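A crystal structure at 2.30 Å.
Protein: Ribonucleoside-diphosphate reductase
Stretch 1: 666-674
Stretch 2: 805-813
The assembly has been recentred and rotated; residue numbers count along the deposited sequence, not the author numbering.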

# COMPACT_ATOMS: atom_id res chain seq x y z
N GLN A 666 -4.32 14.05 -38.90
CA GLN A 666 -3.83 15.04 -37.95
C GLN A 666 -3.12 16.18 -38.67
O GLN A 666 -3.32 17.35 -38.35
N ASP A 667 -2.29 15.84 -39.67
CA ASP A 667 -1.61 16.88 -40.44
C ASP A 667 -2.59 17.70 -41.26
O ASP A 667 -2.38 18.90 -41.46
N ALA A 668 -3.68 17.09 -41.73
CA ALA A 668 -4.70 17.86 -42.43
C ALA A 668 -5.38 18.84 -41.49
O ALA A 668 -5.76 19.94 -41.91
N LEU A 669 -5.56 18.46 -40.22
CA LEU A 669 -6.10 19.39 -39.24
C LEU A 669 -5.18 20.59 -39.05
O LEU A 669 -5.63 21.73 -38.98
N TYR A 670 -3.87 20.34 -38.96
CA TYR A 670 -2.91 21.43 -38.83
C TYR A 670 -3.08 22.45 -39.95
O TYR A 670 -3.11 23.66 -39.71
N LEU A 671 -3.19 21.97 -41.19
CA LEU A 671 -3.28 22.88 -42.33
C LEU A 671 -4.53 23.74 -42.28
O LEU A 671 -4.56 24.80 -42.90
N GLN A 672 -5.57 23.30 -41.57
CA GLN A 672 -6.76 24.10 -41.36
C GLN A 672 -6.75 24.82 -40.01
O GLN A 672 -7.69 25.56 -39.71
N HIS A 673 -5.70 24.62 -39.21
CA HIS A 673 -5.60 25.21 -37.88
C HIS A 673 -6.78 24.80 -37.01
O HIS A 673 -7.31 25.59 -36.22
N ILE A 674 -7.20 23.55 -37.15
CA ILE A 674 -8.27 22.97 -36.34
C ILE A 674 -7.63 22.11 -35.26
O ILE A 674 -6.89 21.16 -35.60
N ILE A 805 11.30 17.56 -34.54
CA ILE A 805 10.20 18.34 -34.01
C ILE A 805 9.13 18.48 -35.09
O ILE A 805 9.44 18.73 -36.26
N ASN A 806 7.87 18.30 -34.68
CA ASN A 806 6.69 18.45 -35.54
C ASN A 806 6.90 19.58 -36.54
O ASN A 806 6.97 20.75 -36.14
N PRO A 807 7.02 19.28 -37.84
CA PRO A 807 7.25 20.36 -38.81
C PRO A 807 6.15 21.40 -38.85
O PRO A 807 6.42 22.56 -39.17
N TYR A 808 4.90 21.02 -38.55
CA TYR A 808 3.81 21.99 -38.56
C TYR A 808 3.90 22.92 -37.35
O TYR A 808 3.60 24.11 -37.46
N LEU A 809 4.31 22.38 -36.20
CA LEU A 809 4.45 23.21 -35.00
C LEU A 809 5.49 24.31 -35.21
O LEU A 809 5.25 25.48 -34.90
N VAL A 810 6.66 23.93 -35.72
CA VAL A 810 7.72 24.91 -35.95
C VAL A 810 7.27 25.96 -36.97
O VAL A 810 7.60 27.14 -36.84
N ARG A 811 6.51 25.54 -37.98
CA ARG A 811 6.05 26.48 -38.99
C ARG A 811 5.12 27.53 -38.39
O ARG A 811 5.20 28.72 -38.73
N ASP A 812 4.23 27.11 -37.48
CA ASP A 812 3.34 28.07 -36.83
C ASP A 812 4.09 28.96 -35.86
O ASP A 812 3.79 30.16 -35.75
N LEU A 813 5.07 28.41 -35.14
CA LEU A 813 5.87 29.21 -34.22
C LEU A 813 6.69 30.27 -34.94
O LEU A 813 7.03 31.29 -34.34

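Two helices that run almost parallel, their N-to-C directions only 10° apart, meet here through a pair of tyrosines lying at the very point where the backbones come nearest. The CA atoms of Tyr670 and Tyr808 are 6.7 Å apart; the helix axes themselves approach to 10.6 Å, as expected for CA atoms that face each other from two helices. Both residues direct their CA-to-CB bonds toward the opposing stretch. Each adopts chi1 m, with chi2 at -29° for Tyr670 and 84° for Tyr808. The ring planes meet obliquely at 41°, with centroids 5.3 Å apart, and Tyr670 CD2 comes within 3.5 Å of Tyr808 CG. A broad, rigid aromatic ring suits this position because it fills the space between two backbones with few torsions to fix.

Tyr808 is the hub of the contact and has the largest area covered by the other stretch. Besides Tyr670 it touches two more residues of the first helix. Leu671, in the extended m,t rotamer, starts sideways from its CA, but its end comes nearer, and its CD2 methyl meets the edge of the Tyr808 ring, 3.6 Å from CE2. The same methyl lies 3.4 Å from NH2 of Arg811, so a branched aliphatic side chain serves both an aromatic neighbour and a guanidinium group. Asp667, also m, points sideways and brings its carboxylate carbon CG to 3.4 Å from Tyr808 CE1; this is a packing contact between a flat polar group and a ring.

Arg811 sets out toward the first helix with chi1 and chi2 both t and chi3 p. Its long aliphatic stem carries the guanidinium across to the first helix, where NH2 packs 3.4 Å from Leu671 CD2.

Polar residues flank the tyrosine pair. Asn806 occupies the N-cap of the second helix, where its OD1 accepts from Tyr808 N at 2.8 Å and, in a weak bond, from Leu809 N at 3.3 Å. Asparagine suits the site because its short carbonyl arm can reach forward to amides of the first turn, which have no preceding turn to bond to. Its chi1 is t and its CB points toward the first stretch, leaving the amide nitrogen ND2 3.2 Å from Tyr670 OH; both of these atoms have hydrogen-bonding partners elsewhere in the structure.

Farther along, His673 closes the first helix. Its positive phi of 57° belongs to a Schellman motif, in which His673 N bonds to Tyr670 O at 2.8 Å and Ile674 N to Leu669 O at 3.0 Å. The imidazole, chi1 m, leaves its CA sideways but ends nearer the second helix, where NE2 donates to Asp812 OD1 at 3.3 Å with an N-H...acceptor angle of 141°. Asp812, also m and pointing toward the first stretch, meets the ring at its edge, where the imidazole nitrogen can donate, while its OD2 is satisfied elsewhere in the structure.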

# COMPACT_ATOMS: atom_id res chain seq x y z
CB GLN A 666 -2.91 14.38 -36.93
CG GLN A 666 -2.16 15.34 -36.01
CD GLN A 666 -3.07 16.01 -35.00
OE1 GLN A 666 -3.13 15.61 -33.84
NE2 GLN A 666 -3.77 17.05 -35.43
CB ASP A 667 -0.56 16.24 -41.34
CG ASP A 667 0.61 15.66 -40.56
OD1 ASP A 667 0.58 15.72 -39.31
OD2 ASP A 667 1.56 15.15 -41.19
CB ALA A 668 -5.73 16.92 -43.06
CB LEU A 669 -6.32 18.68 -37.90
CG LEU A 669 -7.43 17.63 -37.80
CD1 LEU A 669 -7.39 16.96 -36.44
CD2 LEU A 669 -8.80 18.25 -38.05
CB TYR A 670 -1.48 20.89 -38.83
CG TYR A 670 -1.09 20.05 -37.62
CD1 TYR A 670 -1.68 20.26 -36.38
CD2 TYR A 670 -0.12 19.06 -37.73
CE1 TYR A 670 -1.32 19.49 -35.28
CE2 TYR A 670 0.24 18.29 -36.64
CZ TYR A 670 -0.36 18.51 -35.42
OH TYR A 670 0.00 17.75 -34.33
CB LEU A 671 -3.25 22.08 -43.63
CG LEU A 671 -1.93 21.38 -43.95
CD1 LEU A 671 -2.05 20.58 -45.25
CD2 LEU A 671 -0.79 22.38 -44.04
CB GLN A 672 -8.01 23.21 -41.46
CG GLN A 672 -8.09 22.42 -42.77
CD GLN A 672 -9.23 21.43 -42.78
OE1 GLN A 672 -10.37 21.78 -43.08
NE2 GLN A 672 -8.92 20.17 -42.46
CB HIS A 673 -5.48 26.73 -37.95
CG HIS A 673 -4.24 27.20 -38.65
ND1 HIS A 673 -4.19 27.39 -40.02
CD2 HIS A 673 -3.01 27.50 -38.18
CE1 HIS A 673 -2.97 27.80 -40.35
NE2 HIS A 673 -2.24 27.87 -39.26
CB ILE A 674 -9.24 22.13 -37.19
CG1 ILE A 674 -9.87 22.98 -38.30
CG2 ILE A 674 -10.33 21.53 -36.30
CD1 ILE A 674 -10.77 22.19 -39.23
CB ILE A 805 10.67 19.73 -33.53
CG1 ILE A 805 11.79 19.57 -32.49
CG2 ILE A 805 9.51 20.55 -32.97
CD1 ILE A 805 12.39 20.88 -32.02
CB ASN A 806 5.46 18.71 -34.68
CG ASN A 806 4.18 18.82 -35.49
OD1 ASN A 806 4.20 19.11 -36.69
ND2 ASN A 806 3.05 18.61 -34.83
CB PRO A 807 7.36 19.60 -40.15
CG PRO A 807 7.73 18.21 -39.77
CD PRO A 807 7.05 17.95 -38.47
CB TYR A 808 2.47 21.26 -38.59
CG TYR A 808 2.24 20.46 -39.85
CD1 TYR A 808 2.74 19.17 -39.99
CD2 TYR A 808 1.51 20.99 -40.91
CE1 TYR A 808 2.53 18.44 -41.14
CE2 TYR A 808 1.30 20.27 -42.07
CZ TYR A 808 1.81 18.99 -42.18
OH TYR A 808 1.60 18.26 -43.33
CB LEU A 809 4.82 22.34 -33.80
CG LEU A 809 5.20 23.11 -32.53
CD1 LEU A 809 4.07 24.01 -32.08
CD2 LEU A 809 5.58 22.14 -31.42
CB VAL A 810 9.03 24.22 -36.38
CG1 VAL A 810 8.78 23.18 -37.45
CG2 VAL A 810 10.03 25.24 -36.90
CB ARG A 811 5.36 25.73 -40.13
CG ARG A 811 5.04 26.59 -41.34
CD ARG A 811 4.69 25.74 -42.55
NE ARG A 811 3.48 24.95 -42.35
CZ ARG A 811 2.25 25.37 -42.63
NH1 ARG A 811 2.04 26.58 -43.13
NH2 ARG A 811 1.21 24.57 -42.41
CB ASP A 812 2.21 27.33 -36.11
CG ASP A 812 1.05 26.97 -37.02
OD1 ASP A 812 0.78 27.73 -37.97
OD2 ASP A 812 0.41 25.93 -36.78
CB LEU A 813 6.78 28.32 -33.39
CG LEU A 813 6.08 27.36 -32.42
CD1 LEU A 813 7.08 26.41 -31.77
CD2 LEU A 813 5.31 28.14 -31.36